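Local coordinates for iodotyrosine deiodinase (Thermotoga neapolitana, PDB 6TYK), which removes iodine, bromine or chlorine from halotyrosines such as 3-iodo-L-tyrosine by reductive dehalogenation with an FMN cofactor, acting as a homodimer of the nitroreductase family, at residues L49-E54 against L101-S106; I28-V33 against G122-A127. All coordinates share one frame; numbering follows the deposited sequence. Where two conformers were deposited one is given.

Overall arrangement
Both contacts are buried, and they lie in adjoining layers of the nitroreductase fold. Contact 1 joins two antiparallel strands of the central sheet; contact 2 packs two helices against each other beside that sheet. Leu-102 of contact 1 connects them, its CD2 lying 3.7 Å from Leu-31 CD2 and 3.8 Å from Leu-124 CD1. Helix 24-35 precedes strand 46-51, and strand 100-107 precedes helix 113-130, which nests contact 1 inside the loop closed by contact 2. The chemistry follows the place: backbone hydrogen bonds in the sheet, apolar side-chain packing between the helices. Both also reach the second subunit, and contact 2 lies nearer the flavin.

Contact 1: residues L49-E54 against L101-S106; sequences LIVEDE and LLLVFS
The antiparallel pairing of strands 46-51 and 100-107 in the central sheet brings Leu-49, Ile-50 and Val-51 opposite Leu-103, Leu-102 and Leu-101. Two hydrogen-bonded pairs flank the non-hydrogen-bonded pair Ile-50/Leu-102. Leu-49 N gives a bond of 2.9 Å to Leu-103 O and Leu-49 O takes one from Leu-103 N, while Leu-101 N bonds to Val-51 O and Val-51 N returns a bond of 2.8 Å to Leu-101 O. On the face carrying Leu-49, Val-51 and Leu-103, Val-51 CG2 rests 3.9 Å from Leu-103 CD1. Phe-105 CG is placed beside the backbone N, anti to the carbonyl carbon (chi1 -61°), and from there the ring brings its edge to Leu-49 CB, 3.6 Å from CE1. On the other face Ile-50 CG1 meets Leu-102 CD1 at 4.0 Å. Helix 54-74 packs on Val-51 and Leu-101, and helix 113-130 on Leu-102 and Val-104. Strand 156-165 bonds the far side of strand 100-107, while Leu-49 and Ile-50 pair in parallel with a strand of the second subunit, carrying the sheet across the dimer interface.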
# COMPACT_ATOMS: atom_id res chain seq x y z
N LEU A 49 1.31 14.35 9.02
CA LEU A 49 1.94 15.29 9.93
C LEU A 49 3.34 15.55 9.41
O LEU A 49 4.14 14.62 9.30
CB LEU A 49 2.00 14.72 11.34
CG LEU A 49 2.61 15.61 12.41
CD1 LEU A 49 1.78 16.86 12.64
CD2 LEU A 49 2.79 14.84 13.72
N ILE A 50 3.61 16.79 9.05
CA ILE A 50 4.90 17.17 8.52
C ILE A 50 5.75 17.75 9.64
O ILE A 50 5.46 18.82 10.17
CB ILE A 50 4.75 18.21 7.39
CG1 ILE A 50 3.81 17.67 6.31
CG2 ILE A 50 6.12 18.60 6.84
CD1 ILE A 50 3.46 18.69 5.26
N VAL A 51 6.78 17.00 10.03
CA VAL A 51 7.67 17.45 11.09
C VAL A 51 8.92 18.11 10.50
O VAL A 51 9.65 17.50 9.71
CB VAL A 51 8.06 16.29 12.02
CG1 VAL A 51 8.99 16.79 13.12
CG2 VAL A 51 6.81 15.64 12.60
N GLU A 52 9.16 19.35 10.89
CA GLU A 52 10.35 20.06 10.42
C GLU A 52 11.16 20.67 11.55
O GLU A 52 12.33 20.96 11.36
CB GLU A 52 9.96 21.17 9.46
CG GLU A 52 9.38 20.66 8.15
CD GLU A 52 8.80 21.78 7.34
OE1 GLU A 52 9.58 22.54 6.72
OE2 GLU A 52 7.56 21.92 7.35
N ASP A 53 10.53 20.90 12.70
CA ASP A 53 11.19 21.58 13.80
C ASP A 53 12.41 20.79 14.25
O ASP A 53 12.31 19.59 14.51
CB ASP A 53 10.22 21.76 14.96
CG ASP A 53 10.86 22.42 16.16
OD1 ASP A 53 10.98 23.66 16.16
OD2 ASP A 53 11.26 21.70 17.09
N GLU A 54 13.56 21.45 14.35
CA GLU A 54 14.79 20.73 14.63
C GLU A 54 14.78 20.06 16.00
O GLU A 54 15.23 18.93 16.14
CB GLU A 54 16.04 21.61 14.46
CG GLU A 54 16.40 21.94 13.01
CD GLU A 54 16.65 20.71 12.13
OE1 GLU A 54 17.11 19.66 12.64
OE2 GLU A 54 16.40 20.80 10.92
N LEU A 101 10.26 15.16 8.18
CA LEU A 101 9.80 13.84 8.56
C LEU A 101 8.30 13.82 8.35
O LEU A 101 7.55 14.51 9.05
CB LEU A 101 10.14 13.50 10.00
CG LEU A 101 11.60 13.67 10.40
CD1 LEU A 101 11.77 13.28 11.86
CD2 LEU A 101 12.50 12.83 9.51
N LEU A 102 7.86 13.06 7.36
CA LEU A 102 6.44 12.96 7.08
C LEU A 102 5.90 11.78 7.86
O LEU A 102 6.23 10.62 7.57
CB LEU A 102 6.21 12.75 5.58
CG LEU A 102 4.75 12.51 5.19
CD1 LEU A 102 3.88 13.75 5.44
CD2 LEU A 102 4.65 12.06 3.75
N LEU A 103 5.12 12.08 8.89
CA LEU A 103 4.50 11.03 9.68
C LEU A 103 3.13 10.73 9.10
O LEU A 103 2.29 11.62 8.96
CB LEU A 103 4.40 11.43 11.16
CG LEU A 103 5.67 11.15 11.99
CD1 LEU A 103 6.90 11.87 11.43
CD2 LEU A 103 5.44 11.54 13.44
N VAL A 104 2.92 9.47 8.76
CA VAL A 104 1.69 9.05 8.11
C VAL A 104 0.87 8.23 9.09
O VAL A 104 1.34 7.22 9.63
CB VAL A 104 1.99 8.20 6.85
CG1 VAL A 104 0.70 7.78 6.18
CG2 VAL A 104 2.86 8.98 5.88
N PHE A 105 -0.36 8.69 9.33
CA PHE A 105 -1.24 8.02 10.28
C PHE A 105 -2.43 7.40 9.57
O PHE A 105 -2.83 7.84 8.49
CB PHE A 105 -1.79 9.02 11.29
CG PHE A 105 -0.75 9.70 12.12
CD1 PHE A 105 -0.02 10.76 11.61
CD2 PHE A 105 -0.51 9.30 13.42
CE1 PHE A 105 0.95 11.39 12.38
CE2 PHE A 105 0.46 9.92 14.20
CZ PHE A 105 1.18 10.97 13.68
N SER A 106 -2.99 6.37 10.20
CA SER A 106 -4.24 5.78 9.74
C SER A 106 -5.37 6.05 10.73
O SER A 106 -5.16 6.06 11.95
CB SER A 106 -4.09 4.27 9.52
OG SER A 106 -3.67 3.61 10.70

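Contact 2: residues I28-V33 against G122-A127; sequences IYSLKV and GYLLLA
Leu-124 CG stands anti to its backbone N (chi1 -157°), and the isobutyl group reaches Ser-30 and Leu-31 of the facing helix; in the conformer given, Ser-30 OG sits between its own N and carbonyl carbon (chi1 82°), 3.5 Å from Leu-124 CD2. Leu-124 CD1 lies 3.9 Å from Leu-31 CD2, the two side chains side by side and pointing the same way. The axes of segments 28-33 and 122-127 approach to 8.0 Å, their directions 143° apart, and the small Ala-127 lets them close in: its CB is 3.6 Å from Ser-30 CA and 3.8 Å from both Val-33 CB and Tyr-29 CE2. At the other end Val-33 O approaches the edge of the Tyr-123 ring in its plane, 3.4 Å from CD2. An alanine in place of Leu-124 would probably open a gap beside Leu-31 CD2 and Ser-30, where CG, CD1 and CD2 now pack. In that same conformer the hydroxyl of Ser-30 bonds back to Leu-27 O in its own helix. Between these two segments the contact is therefore apolar and steric, next to the FMN-binding Pro-38 that Tyr-123 touches.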
# COMPACT_ATOMS: atom_id res chain seq x y z
N ILE A 28 3.87 18.46 -0.81
CA ILE A 28 2.42 18.49 -0.92
C ILE A 28 1.92 17.79 -2.18
O ILE A 28 0.90 17.11 -2.14
CB ILE A 28 1.87 19.94 -0.86
CG1 ILE A 28 2.18 20.56 0.50
CG2 ILE A 28 0.37 19.95 -1.13
CD1 ILE A 28 1.56 19.83 1.67
N TYR A 29 2.64 17.95 -3.29
CA TYR A 29 2.31 17.22 -4.52
C TYR A 29 2.16 15.73 -4.25
O TYR A 29 1.22 15.09 -4.71
CB TYR A 29 3.40 17.44 -5.58
CG TYR A 29 3.27 16.50 -6.76
CD1 TYR A 29 2.39 16.78 -7.80
CD2 TYR A 29 4.04 15.35 -6.85
CE1 TYR A 29 2.26 15.93 -8.88
CE2 TYR A 29 3.92 14.49 -7.92
CZ TYR A 29 3.03 14.79 -8.93
OH TYR A 29 2.90 13.95 -10.01
N SER A 30 3.11 15.17 -3.51
CA SER A 30 3.10 13.73 -3.25
C SER A 30 1.89 13.33 -2.42
O SER A 30 1.32 12.26 -2.61
CB SER A 30 4.42 13.27 -2.58
OG SER A 30 4.45 13.49 -1.17
N LEU A 31 1.50 14.21 -1.50
CA LEU A 31 0.32 13.93 -0.68
C LEU A 31 -0.93 13.99 -1.54
O LEU A 31 -1.86 13.21 -1.36
CB LEU A 31 0.21 14.93 0.47
CG LEU A 31 1.44 14.99 1.37
CD1 LEU A 31 1.12 15.85 2.56
CD2 LEU A 31 1.90 13.60 1.82
N LYS A 32 -0.95 14.92 -2.48
CA LYS A 32 -2.10 15.07 -3.38
C LYS A 32 -2.26 13.84 -4.27
O LYS A 32 -3.36 13.37 -4.51
CB LYS A 32 -1.94 16.33 -4.22
CG LYS A 32 -2.19 17.59 -3.41
CD LYS A 32 -1.94 18.82 -4.25
CE LYS A 32 -2.25 20.09 -3.48
NZ LYS A 32 -1.98 21.30 -4.30
N VAL A 33 -1.14 13.30 -4.75
CA VAL A 33 -1.18 12.07 -5.51
C VAL A 33 -1.70 10.92 -4.64
O VAL A 33 -2.61 10.19 -5.04
CB VAL A 33 0.19 11.72 -6.08
CG1 VAL A 33 0.12 10.38 -6.77
CG2 VAL A 33 0.65 12.82 -7.05
N GLY A 122 2.22 3.64 -1.28
CA GLY A 122 2.78 3.25 -2.56
C GLY A 122 2.68 4.36 -3.59
O GLY A 122 3.65 4.67 -4.26
N TYR A 123 1.50 4.99 -3.69
CA TYR A 123 1.33 6.15 -4.56
C TYR A 123 2.32 7.23 -4.17
O TYR A 123 2.99 7.83 -5.01
CB TYR A 123 -0.07 6.74 -4.42
CG TYR A 123 -1.19 6.08 -5.19
CD1 TYR A 123 -1.27 4.70 -5.35
CD2 TYR A 123 -2.21 6.86 -5.73
CE1 TYR A 123 -2.32 4.13 -6.04
CE2 TYR A 123 -3.27 6.30 -6.42
CZ TYR A 123 -3.32 4.93 -6.58
OH TYR A 123 -4.36 4.35 -7.26
N LEU A 124 2.38 7.50 -2.87
CA LEU A 124 3.20 8.58 -2.33
C LEU A 124 4.66 8.44 -2.71
O LEU A 124 5.31 9.39 -3.14
CB LEU A 124 3.03 8.61 -0.81
CG LEU A 124 3.31 9.91 -0.06
CD1 LEU A 124 2.68 9.84 1.33
CD2 LEU A 124 4.79 10.17 0.03
N LEU A 125 5.20 7.23 -2.56
CA LEU A 125 6.61 7.01 -2.87
C LEU A 125 6.92 7.22 -4.35
O LEU A 125 7.97 7.76 -4.69
CB LEU A 125 7.04 5.60 -2.46
CG LEU A 125 6.92 5.28 -0.97
CD1 LEU A 125 7.48 3.89 -0.71
CD2 LEU A 125 7.65 6.32 -0.13
N LEU A 126 6.01 6.79 -5.22
CA LEU A 126 6.20 7.05 -6.65
C LEU A 126 6.16 8.54 -6.95
O LEU A 126 6.94 9.03 -7.77
CB LEU A 126 5.15 6.29 -7.47
CG LEU A 126 5.36 4.77 -7.45
CD1 LEU A 126 4.14 4.05 -8.01
CD2 LEU A 126 6.61 4.40 -8.20
N ALA A 127 5.27 9.27 -6.29
CA ALA A 127 5.18 10.72 -6.49
C ALA A 127 6.45 11.43 -6.03
O ALA A 127 6.93 12.35 -6.70
CB ALA A 127 3.95 11.29 -5.78